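Local coordinates for protein putative acetyl/propionyl-CoA carboxylase, alpha subunit (Methylibium petroleiphilum, PDB 2O1Q) that binds zinc in a cupin fold and is probably an oxidoreductase, a putative acetylacetone dioxygenase whose exact substrate remains unproven, at residues A[31-36]-A[140-145]; A[47-52]-A[111-116]; A[53-58]-A[105-110]. All coordinates share one frame; numbering follows the deposited sequence.

Contact 1: residues A[31-36]-A[140-145]; sequences IRWKLL and QGAWAA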
loop_
_atom_site.group_PDB
_atom_site.type_symbol
_atom_site.label_atom_id
_atom_site.label_comp_id
_atom_site.label_asym_id
_atom_site.label_seq_id
_atom_site.Cartn_x
_atom_site.Cartn_y
_atom_site.Cartn_z
ATOM N N ILE A 31 17.428 -13.606 -20.068
ATOM C CA ILE A 31 17.145 -12.451 -19.251
ATOM C C ILE A 31 18.037 -12.505 -17.991
ATOM O O ILE A 31 18.241 -13.590 -17.399
ATOM C CB ILE A 31 15.640 -12.407 -18.858
ATOM C CG1 ILE A 31 14.737 -12.249 -20.121
ATOM C CG2 ILE A 31 15.395 -11.326 -17.794
ATOM C CD1 ILE A 31 13.216 -12.018 -19.883
ATOM N N ARG A 32 18.542 -11.337 -17.607
ATOM C CA ARG A 32 19.342 -11.137 -16.400
ATOM C C ARG A 32 18.664 -10.055 -15.591
ATOM O O ARG A 32 17.817 -9.275 -16.100
ATOM C CB ARG A 32 20.784 -10.765 -16.723
ATOM C CG ARG A 32 21.531 -11.913 -17.381
ATOM C CD ARG A 32 22.974 -11.563 -17.663
ATOM N NE ARG A 32 23.122 -10.276 -18.350
ATOM C CZ ARG A 32 24.243 -9.558 -18.408
ATOM N NH1 ARG A 32 25.338 -9.933 -17.810
ATOM N NH2 ARG A 32 24.249 -8.391 -19.001
ATOM N N TRP A 33 19.020 -9.988 -14.315
ATOM C CA TRP A 33 18.341 -9.080 -13.391
ATOM C C TRP A 33 19.283 -8.622 -12.288
ATOM O O TRP A 33 20.284 -9.288 -12.046
ATOM C CB TRP A 33 17.059 -9.705 -12.857
ATOM C CG TRP A 33 17.173 -10.724 -11.794
ATOM C CD1 TRP A 33 18.022 -11.758 -11.744
ATOM C CD2 TRP A 33 16.358 -10.819 -10.623
ATOM N NE1 TRP A 33 17.776 -12.528 -10.651
ATOM C CE2 TRP A 33 16.789 -11.936 -9.909
ATOM C CE3 TRP A 33 15.322 -10.047 -10.102
ATOM C CZ2 TRP A 33 16.202 -12.325 -8.703
ATOM C CZ3 TRP A 33 14.746 -10.431 -8.914
ATOM C CH2 TRP A 33 15.211 -11.543 -8.221
ATOM N N LYS A 34 18.864 -7.557 -11.577
ATOM C CA LYS A 34 19.437 -7.113 -10.277
ATOM C C LYS A 34 18.208 -6.832 -9.452
ATOM O O LYS A 34 17.383 -5.999 -9.835
ATOM C CB LYS A 34 20.280 -5.872 -10.431
ATOM C CG LYS A 34 21.441 -6.080 -11.396
ATOM C CD LYS A 34 22.274 -4.812 -11.541
ATOM C CE LYS A 34 23.337 -5.003 -12.587
ATOM N NZ LYS A 34 24.294 -3.851 -12.658
ATOM N N LEU A 35 18.098 -7.502 -8.312
ATOM C CA LEU A 35 17.152 -7.118 -7.304
ATOM C C LEU A 35 17.665 -5.905 -6.559
ATOM O O LEU A 35 18.780 -5.883 -6.122
ATOM C CB LEU A 35 16.902 -8.253 -6.322
ATOM C CG LEU A 35 15.837 -8.032 -5.244
ATOM C CD1 LEU A 35 14.509 -7.789 -5.949
ATOM C CD2 LEU A 35 15.774 -9.232 -4.314
ATOM N N LEU A 36 16.819 -4.887 -6.446
ATOM C CA LEU A 36 17.226 -3.610 -5.888
ATOM C C LEU A 36 16.683 -3.400 -4.481
ATOM O O LEU A 36 17.357 -2.806 -3.610
ATOM C CB LEU A 36 16.765 -2.496 -6.789
ATOM C CG LEU A 36 17.398 -2.483 -8.189
ATOM C CD1 LEU A 36 16.693 -1.400 -9.045
ATOM C CD2 LEU A 36 18.930 -2.330 -8.135
ATOM N N GLN A 140 14.051 -12.287 -3.075
ATOM C CA GLN A 140 15.208 -12.070 -2.244
ATOM C C GLN A 140 16.009 -13.340 -2.176
ATOM O O GLN A 140 17.214 -13.299 -2.188
ATOM C CB GLN A 140 14.824 -11.535 -0.871
ATOM C CG GLN A 140 15.996 -11.114 -0.010
ATOM C CD GLN A 140 15.576 -10.754 1.406
ATOM O OE1 GLN A 140 14.931 -11.557 2.108
ATOM N NE2 GLN A 140 16.019 -9.623 1.855
ATOM N N GLY A 141 15.352 -14.484 -2.069
ATOM C CA GLY A 141 16.068 -15.743 -1.948
ATOM C C GLY A 141 16.771 -16.086 -3.258
ATOM O O GLY A 141 17.885 -16.570 -3.250
ATOM N N ALA A 142 16.095 -15.893 -4.385
ATOM C CA ALA A 142 16.717 -16.175 -5.688
ATOM C C ALA A 142 17.911 -15.249 -5.938
ATOM O O ALA A 142 18.896 -15.666 -6.548
ATOM C CB ALA A 142 15.725 -16.038 -6.786
ATOM N N TRP A 143 17.856 -14.024 -5.443
ATOM C CA TRP A 143 18.921 -13.053 -5.622
ATOM C C TRP A 143 20.124 -13.309 -4.746
ATOM O O TRP A 143 21.272 -13.247 -5.211
ATOM C CB TRP A 143 18.408 -11.668 -5.238
ATOM C CG TRP A 143 19.444 -10.590 -5.346
ATOM C CD1 TRP A 143 19.901 -9.823 -4.364
ATOM C CD2 TRP A 143 20.110 -10.159 -6.539
ATOM N NE1 TRP A 143 20.784 -8.893 -4.856
ATOM C CE2 TRP A 143 21.012 -9.142 -6.172
ATOM C CE3 TRP A 143 20.091 -10.588 -7.856
ATOM C CZ2 TRP A 143 21.822 -8.487 -7.103
ATOM C CZ3 TRP A 143 20.890 -9.929 -8.776
ATOM C CH2 TRP A 143 21.753 -8.935 -8.398
ATOM N N ALA A 144 19.861 -13.637 -3.490
ATOM C CA ALA A 144 20.814 -13.471 -2.395
ATOM C C ALA A 144 21.137 -14.765 -1.666
ATOM O O ALA A 144 22.140 -14.813 -0.950
ATOM C CB ALA A 144 20.245 -12.455 -1.383
ATOM N N ALA A 145 20.318 -15.803 -1.834
ATOM C CA ALA A 145 20.572 -17.132 -1.251
ATOM C C ALA A 145 20.992 -18.165 -2.310
ATOM O O ALA A 145 21.200 -17.860 -3.495
ATOM C CB ALA A 145 19.349 -17.619 -0.510
ATOM O OXT ALA A 145 21.148 -19.354 -1.997
HETATM O O HOH W 1 18.769 -15.048 -9.607
#
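L35 and W143 meet through two similar first torsions: CG of L35 lies anti to its backbone N (chi1 -176°), and CG of W143, placed likewise on the helix, comes beside L35 CB. One face of the W143 indole covers K34 C and L35 N. Its five-membered ring takes L35 CB over the face in a CH-pi contact, L35 CB sitting 3.8 Å from the ring centroid. On the six-membered ring, W143 CH2 comes to 3.5 Å from K34 CA and W143 CZ3 to 3.4 Å from W33 O. The CD2 branch of L35 meets the helix backbone, L35 CD2 lying 3.6 Å from Q140 CA.

W33 completes the cluster. The edge of W143 points at its face, a T-shaped pair with planes at 78°, and W143 CE3 stands 4.1 Å from W33 CE2, nearer the rim than the centre. No direct hydrogen bond joins the segments; instead a water accepts from W33 NE1 (2.9 Å) in the plane of the indole and donates to A142 O. K20 adds a cation-pi contact to W143, and F22 an edge-to-face contact to W33.

The strand and helix axes cross at -112°, 8.8 Å apart. This is a C-terminal helix, 136-144, packed chiefly through W143 against W33, K34 and L35 of a strand near the edge of a cupin-type antiparallel sheet.

Contact 2: residues A[47-52]-A[111-116]; sequences AIFDCP and SEFYMS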
loop_
_atom_site.group_PDB
_atom_site.type_symbol
_atom_site.label_atom_id
_atom_site.label_comp_id
_atom_site.label_asym_id
_atom_site.label_seq_id
_atom_site.Cartn_x
_atom_site.Cartn_y
_atom_site.Cartn_z
ATOM N N ALA A 47 13.205 -4.248 -9.038
ATOM C CA ALA A 47 14.285 -4.905 -9.740
ATOM C C ALA A 47 14.484 -4.242 -11.063
ATOM O O ALA A 47 13.565 -3.505 -11.567
ATOM C CB ALA A 47 13.965 -6.427 -9.896
ATOM N N ILE A 48 15.673 -4.470 -11.656
ATOM C CA ILE A 48 15.954 -4.043 -13.042
ATOM C C ILE A 48 16.371 -5.266 -13.829
ATOM O O ILE A 48 16.871 -6.247 -13.250
ATOM C CB ILE A 48 16.994 -2.890 -13.109
ATOM C CG1 ILE A 48 17.100 -2.328 -14.498
ATOM C CG2 ILE A 48 18.289 -3.363 -12.462
ATOM C CD1 ILE A 48 17.787 -0.921 -14.551
ATOM N N PHE A 49 15.966 -5.280 -15.088
ATOM C CA PHE A 49 16.137 -6.404 -15.995
ATOM C C PHE A 49 16.837 -5.997 -17.273
ATOM O O PHE A 49 16.573 -4.924 -17.818
ATOM C CB PHE A 49 14.778 -6.987 -16.359
ATOM C CG PHE A 49 13.959 -7.438 -15.151
ATOM C CD1 PHE A 49 13.224 -6.535 -14.429
ATOM C CD2 PHE A 49 13.983 -8.761 -14.716
ATOM C CE1 PHE A 49 12.490 -6.926 -13.352
ATOM C CE2 PHE A 49 13.242 -9.141 -13.637
ATOM C CZ PHE A 49 12.526 -8.237 -12.942
ATOM N N ASP A 50 17.655 -6.920 -17.733
ATOM C CA ASP A 50 18.439 -6.803 -18.968
ATOM C C ASP A 50 17.961 -7.953 -19.831
ATOM O O ASP A 50 18.179 -9.111 -19.501
ATOM C CB ASP A 50 19.924 -6.935 -18.663
ATOM C CG ASP A 50 20.772 -6.803 -19.897
ATOM O OD1 ASP A 50 20.529 -5.858 -20.664
ATOM O OD2 ASP A 50 21.657 -7.629 -20.092
ATOM N N CYS A 51 17.334 -7.638 -20.953
ATOM C CA CYS A 51 16.586 -8.614 -21.690
ATOM C C CYS A 51 17.036 -8.640 -23.117
ATOM O O CYS A 51 16.807 -7.689 -23.853
ATOM C CB CYS A 51 15.119 -8.268 -21.648
ATOM S SG CYS A 51 14.348 -8.018 -20.051
ATOM N N PRO A 52 17.662 -9.738 -23.525
ATOM C CA PRO A 52 18.122 -9.867 -24.892
ATOM C C PRO A 52 16.971 -9.813 -25.867
ATOM O O PRO A 52 15.889 -10.165 -25.507
ATOM C CB PRO A 52 18.765 -11.240 -24.918
ATOM C CG PRO A 52 19.181 -11.409 -23.512
ATOM C CD PRO A 52 18.116 -10.878 -22.737
ATOM N N SER A 111 16.654 -4.956 -24.398
ATOM C CA SER A 111 15.971 -3.979 -23.559
ATOM C C SER A 111 16.465 -3.944 -22.131
ATOM O O SER A 111 17.069 -4.886 -21.627
ATOM C CB SER A 111 14.479 -4.274 -23.576
ATOM O OG SER A 111 13.940 -4.237 -24.890
ATOM N N GLU A 112 16.171 -2.858 -21.448
ATOM C CA GLU A 112 16.437 -2.739 -20.033
ATOM C C GLU A 112 15.236 -2.058 -19.470
ATOM O O GLU A 112 14.757 -1.070 -20.051
ATOM C CB GLU A 112 17.625 -1.842 -19.755
ATOM C CG GLU A 112 17.982 -1.731 -18.271
ATOM C CD GLU A 112 19.124 -0.774 -18.036
ATOM O OE1 GLU A 112 18.901 0.471 -18.096
ATOM O OE2 GLU A 112 20.227 -1.285 -17.772
ATOM N N PHE A 113 14.699 -2.591 -18.386
ATOM C CA PHE A 113 13.569 -1.986 -17.664
ATOM C C PHE A 113 13.665 -2.216 -16.196
ATOM O O PHE A 113 14.147 -3.274 -15.723
ATOM C CB PHE A 113 12.181 -2.395 -18.188
ATOM C CG PHE A 113 11.763 -3.772 -17.812
ATOM C CD1 PHE A 113 12.271 -4.890 -18.485
ATOM C CD2 PHE A 113 10.893 -3.975 -16.738
ATOM C CE1 PHE A 113 11.879 -6.177 -18.078
ATOM C CE2 PHE A 113 10.502 -5.236 -16.378
ATOM C CZ PHE A 113 10.989 -6.330 -17.088
ATOM N N TYR A 114 13.236 -1.176 -15.499
ATOM C CA TYR A 114 13.135 -1.082 -14.053
ATOM C C TYR A 114 11.668 -1.241 -13.719
ATOM O O TYR A 114 10.810 -0.648 -14.389
ATOM C CB TYR A 114 13.678 0.315 -13.648
ATOM C CG TYR A 114 13.456 0.725 -12.207
ATOM C CD1 TYR A 114 12.293 1.310 -11.819
ATOM C CD2 TYR A 114 14.445 0.605 -11.247
ATOM C CE1 TYR A 114 12.118 1.772 -10.552
ATOM C CE2 TYR A 114 14.269 1.068 -9.965
ATOM C CZ TYR A 114 13.106 1.620 -9.605
ATOM O OH TYR A 114 12.877 2.133 -8.358
HETATM N N MSE A 115 11.353 -2.086 -12.737
HETATM C CA MSE A 115 10.003 -2.307 -12.318
HETATM C C MSE A 115 9.866 -2.493 -10.849
HETATM O O MSE A 115 10.682 -3.161 -10.193
HETATM C CB MSE A 115 9.388 -3.493 -13.070
HETATM C CG MSE A 115 7.930 -3.629 -12.876
HETATM SE SE MSE A 115 7.135 -4.682 -14.344
HETATM C CE MSE A 115 5.314 -4.424 -13.621
ATOM N N SER A 116 8.789 -1.923 -10.333
ATOM C CA SER A 116 8.388 -2.088 -8.971
ATOM C C SER A 116 7.081 -2.880 -9.012
ATOM O O SER A 116 6.274 -2.750 -9.936
ATOM C CB SER A 116 8.245 -0.730 -8.303
ATOM O OG SER A 116 8.373 -0.839 -6.898
#
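F113 pairs with F49 across two antiparallel strands, and its side chain can be followed outward from the backbone. Beyond F113 CB, CG takes the crowded position between the backbone N and the carbonyl carbon (chi1 75°). In the ring, F113 CD1 lies 3.9 Å from F49 CB, and F113 CE1 closes to 3.5 Å from the same carbon. F113 CE1 also meets C51 SG at 3.7 Å, the sulfur lying at the ring edge near its plane. At the tip, F113 CZ is 3.5 Å from F49 CD1, and F113 CE2 touches that same atom. The two rings are nearly parallel, 14° apart, but strongly offset, with centroids 4.8 Å apart: F49 CD1 stands over one face of F113, toward its rim.

Beneath this runs a regular ladder of six backbone hydrogen bonds, in which A47, F49 and C51 form hydrogen-bonded pairs with M115, F113 and S111. On the opposite face I48 CD1 lies against E112 CD (3.7 Å) and E112 CG. The carboxylates of D50 and E112 stay apart, D50 OD1 being 5.4 Å from E112 OE2; D50 is held by a salt bridge to R32 and E112 by T71.

The chemistry thus differs by face: aromatic rings and sulfur fill the side that also carries selenomethionine M115, whose side chain comes within about 5 Å of a zinc ion, while the other face mixes I48 and Y114 with the carboxylates of D50 and E112, whose likely repulsion is probably eased by their separate partners.

Contact 3: residues A[53-58]-A[105-110]; sequences AGSSFA and TEFPVA. With ACT (acetate ion), chain G.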
loop_
_atom_site.group_PDB
_atom_site.type_symbol
_atom_site.label_atom_id
_atom_site.label_comp_id
_atom_site.label_asym_id
_atom_site.label_seq_id
_atom_site.Cartn_x
_atom_site.Cartn_y
_atom_site.Cartn_z
ATOM N N ALA A 53 17.260 -9.380 -27.075
ATOM C CA ALA A 53 16.277 -9.486 -28.152
ATOM C C ALA A 53 15.807 -10.922 -28.270
ATOM O O ALA A 53 16.635 -11.860 -28.213
ATOM C CB ALA A 53 16.914 -9.055 -29.435
ATOM N N GLY A 54 14.497 -11.131 -28.404
ATOM C CA GLY A 54 13.953 -12.496 -28.473
ATOM C C GLY A 54 13.523 -13.097 -27.144
ATOM O O GLY A 54 12.973 -14.202 -27.101
ATOM N N SER A 55 13.863 -12.420 -26.067
ATOM C CA SER A 55 13.525 -12.926 -24.748
ATOM C C SER A 55 12.078 -12.651 -24.272
ATOM O O SER A 55 11.352 -11.846 -24.843
ATOM C CB SER A 55 14.542 -12.465 -23.688
ATOM O OG SER A 55 14.469 -11.084 -23.485
ATOM N N SER A 56 11.681 -13.412 -23.268
ATOM C CA SER A 56 10.350 -13.316 -22.765
ATOM C C SER A 56 10.211 -13.823 -21.357
ATOM O O SER A 56 11.015 -14.628 -20.927
ATOM C CB SER A 56 9.310 -14.031 -23.656
ATOM O OG SER A 56 9.587 -15.449 -23.740
ATOM N N PHE A 57 9.139 -13.415 -20.668
ATOM C CA PHE A 57 8.758 -13.991 -19.396
ATOM C C PHE A 57 7.607 -14.950 -19.485
ATOM O O PHE A 57 6.759 -14.793 -20.355
ATOM C CB PHE A 57 8.337 -12.890 -18.488
ATOM C CG PHE A 57 9.452 -12.049 -18.000
ATOM C CD1 PHE A 57 10.250 -12.445 -16.947
ATOM C CD2 PHE A 57 9.673 -10.812 -18.562
ATOM C CE1 PHE A 57 11.269 -11.586 -16.439
ATOM C CE2 PHE A 57 10.638 -9.992 -18.118
ATOM C CZ PHE A 57 11.478 -10.366 -17.045
ATOM N N ALA A 58 7.575 -15.937 -18.601
ATOM C CA ALA A 58 6.504 -16.905 -18.597
ATOM C C ALA A 58 5.199 -16.233 -18.215
ATOM O O ALA A 58 5.161 -15.187 -17.517
ATOM C CB ALA A 58 6.811 -18.037 -17.640
ATOM N N THR A 105 5.096 -11.452 -21.938
ATOM C CA THR A 105 5.802 -10.223 -22.036
ATOM C C THR A 105 7.087 -10.558 -22.723
ATOM O O THR A 105 7.776 -11.478 -22.314
ATOM C CB THR A 105 6.070 -9.605 -20.702
ATOM O OG1 THR A 105 4.811 -9.267 -20.081
ATOM C CG2 THR A 105 6.947 -8.306 -20.821
ATOM N N GLU A 106 7.403 -9.822 -23.767
ATOM C CA GLU A 106 8.554 -10.172 -24.605
ATOM C C GLU A 106 9.258 -8.928 -25.113
ATOM O O GLU A 106 8.696 -7.845 -25.143
ATOM C CB GLU A 106 8.140 -11.142 -25.702
ATOM C CG GLU A 106 7.227 -10.594 -26.717
ATOM C CD GLU A 106 6.825 -11.636 -27.738
ATOM O OE1 GLU A 106 6.932 -12.871 -27.533
ATOM O OE2 GLU A 106 6.386 -11.187 -28.773
ATOM N N PHE A 107 10.459 -9.154 -25.605
ATOM C CA PHE A 107 11.440 -8.125 -25.931
ATOM C C PHE A 107 11.956 -8.289 -27.334
ATOM O O PHE A 107 12.896 -9.002 -27.602
ATOM C CB PHE A 107 12.524 -8.183 -24.876
ATOM C CG PHE A 107 11.990 -7.951 -23.513
ATOM C CD1 PHE A 107 11.817 -6.665 -23.053
ATOM C CD2 PHE A 107 11.555 -9.021 -22.723
ATOM C CE1 PHE A 107 11.209 -6.454 -21.788
ATOM C CE2 PHE A 107 10.975 -8.811 -21.523
ATOM C CZ PHE A 107 10.818 -7.508 -21.053
ATOM N N PRO A 108 11.274 -7.668 -28.300
ATOM C CA PRO A 108 11.696 -7.692 -29.692
ATOM C C PRO A 108 13.077 -7.147 -29.929
ATOM O O PRO A 108 13.775 -7.621 -30.823
ATOM C CB PRO A 108 10.669 -6.805 -30.385
ATOM C CG PRO A 108 9.700 -6.415 -29.414
ATOM C CD PRO A 108 10.010 -6.954 -28.112
ATOM N N VAL A 109 13.492 -6.208 -29.068
ATOM C CA VAL A 109 14.784 -5.551 -29.117
ATOM C C VAL A 109 15.470 -5.737 -27.748
ATOM O O VAL A 109 14.789 -5.892 -26.735
ATOM C CB VAL A 109 14.534 -4.023 -29.433
ATOM C CG1 VAL A 109 15.810 -3.210 -29.337
ATOM C CG2 VAL A 109 13.908 -3.897 -30.833
ATOM N N ALA A 110 16.796 -5.768 -27.738
ATOM C CA ALA A 110 17.541 -5.844 -26.488
ATOM C C ALA A 110 17.069 -4.660 -25.651
ATOM O O ALA A 110 17.052 -3.517 -26.137
ATOM C CB ALA A 110 18.987 -5.777 -26.781
HETATM C C ACT G . 6.123 -8.046 -16.764
HETATM O O ACT G . 5.571 -8.968 -17.402
HETATM O OXT ACT G . 5.514 -7.760 -15.708
HETATM C CH3 ACT G . 7.367 -7.298 -17.161
HETATM O O HOH W 2 4.838 -12.816 -19.446
#
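F57 and F107 touch rim to rim, F57 CE2 lying 3.6 Å from F107 CE2, with the ring planes 71° apart and neither ring over the other's face. F57 CE2 reaches F107 at its edge, close to the ring plane; on the same ring F107 CD2 is 3.7 Å from S55 OG. That hydroxyl is itself held by P52 O.

Three backbone hydrogen bonds join the segments. F57 N donates to T105 O (2.9 Å), F107 N reaches S55 O by a more bent bond, and G54 N donates a hydrogen bond to F107 O at 2.8 Å just where the chain begins to turn at P108. S56 and E106 form a non-hydrogen-bonded pair, S56 CB 3.7 Å from E106 CB. A water accepts from T105 N and lies 2.9 Å from F57 O, linking the two segments beyond the last direct bond.

T105 OG1 donates to an acetate oxygen at 2.8 Å (T105 OG1 to ACT O), and the T105 side chain is about 4 Å from a zinc ion. The acetate probably came from the crystallisation liquor. Farther out, F22 meets the F57 ring edge-to-face and F113 lies against F107.

The short, weakly bonded strand 106-107 pairs with strand 55-62, which also pairs with strands 27-28, 101-102 and 121-124, while M75 and V77 of strand 74-77 pack against T105.

Along the chain the first segments follow one another, 31-36, 47-52 and 53-58, and their partners return in reverse order, so contact 3 lies within the span of contact 2 and both within that of contact 1. Contacts 1 and 2 (centres about 12 Å apart) share one antiparallel sheet, strand 32-39 neighbouring 44-51 through a probable backbone bond from K34 N to I48 O. Contact 3, its centre about 11 Å from that of contact 2 and 19 Å from that of contact 1, belongs to the second sheet. I31, F49, F57, F107 and F113 join the two sheets in a common apolar core. Zinc, bound by H60, H62 and H102, lies near contacts 2 and 3, whereas contact 1 brings the C-terminal helix 136-144 onto strand 32-39.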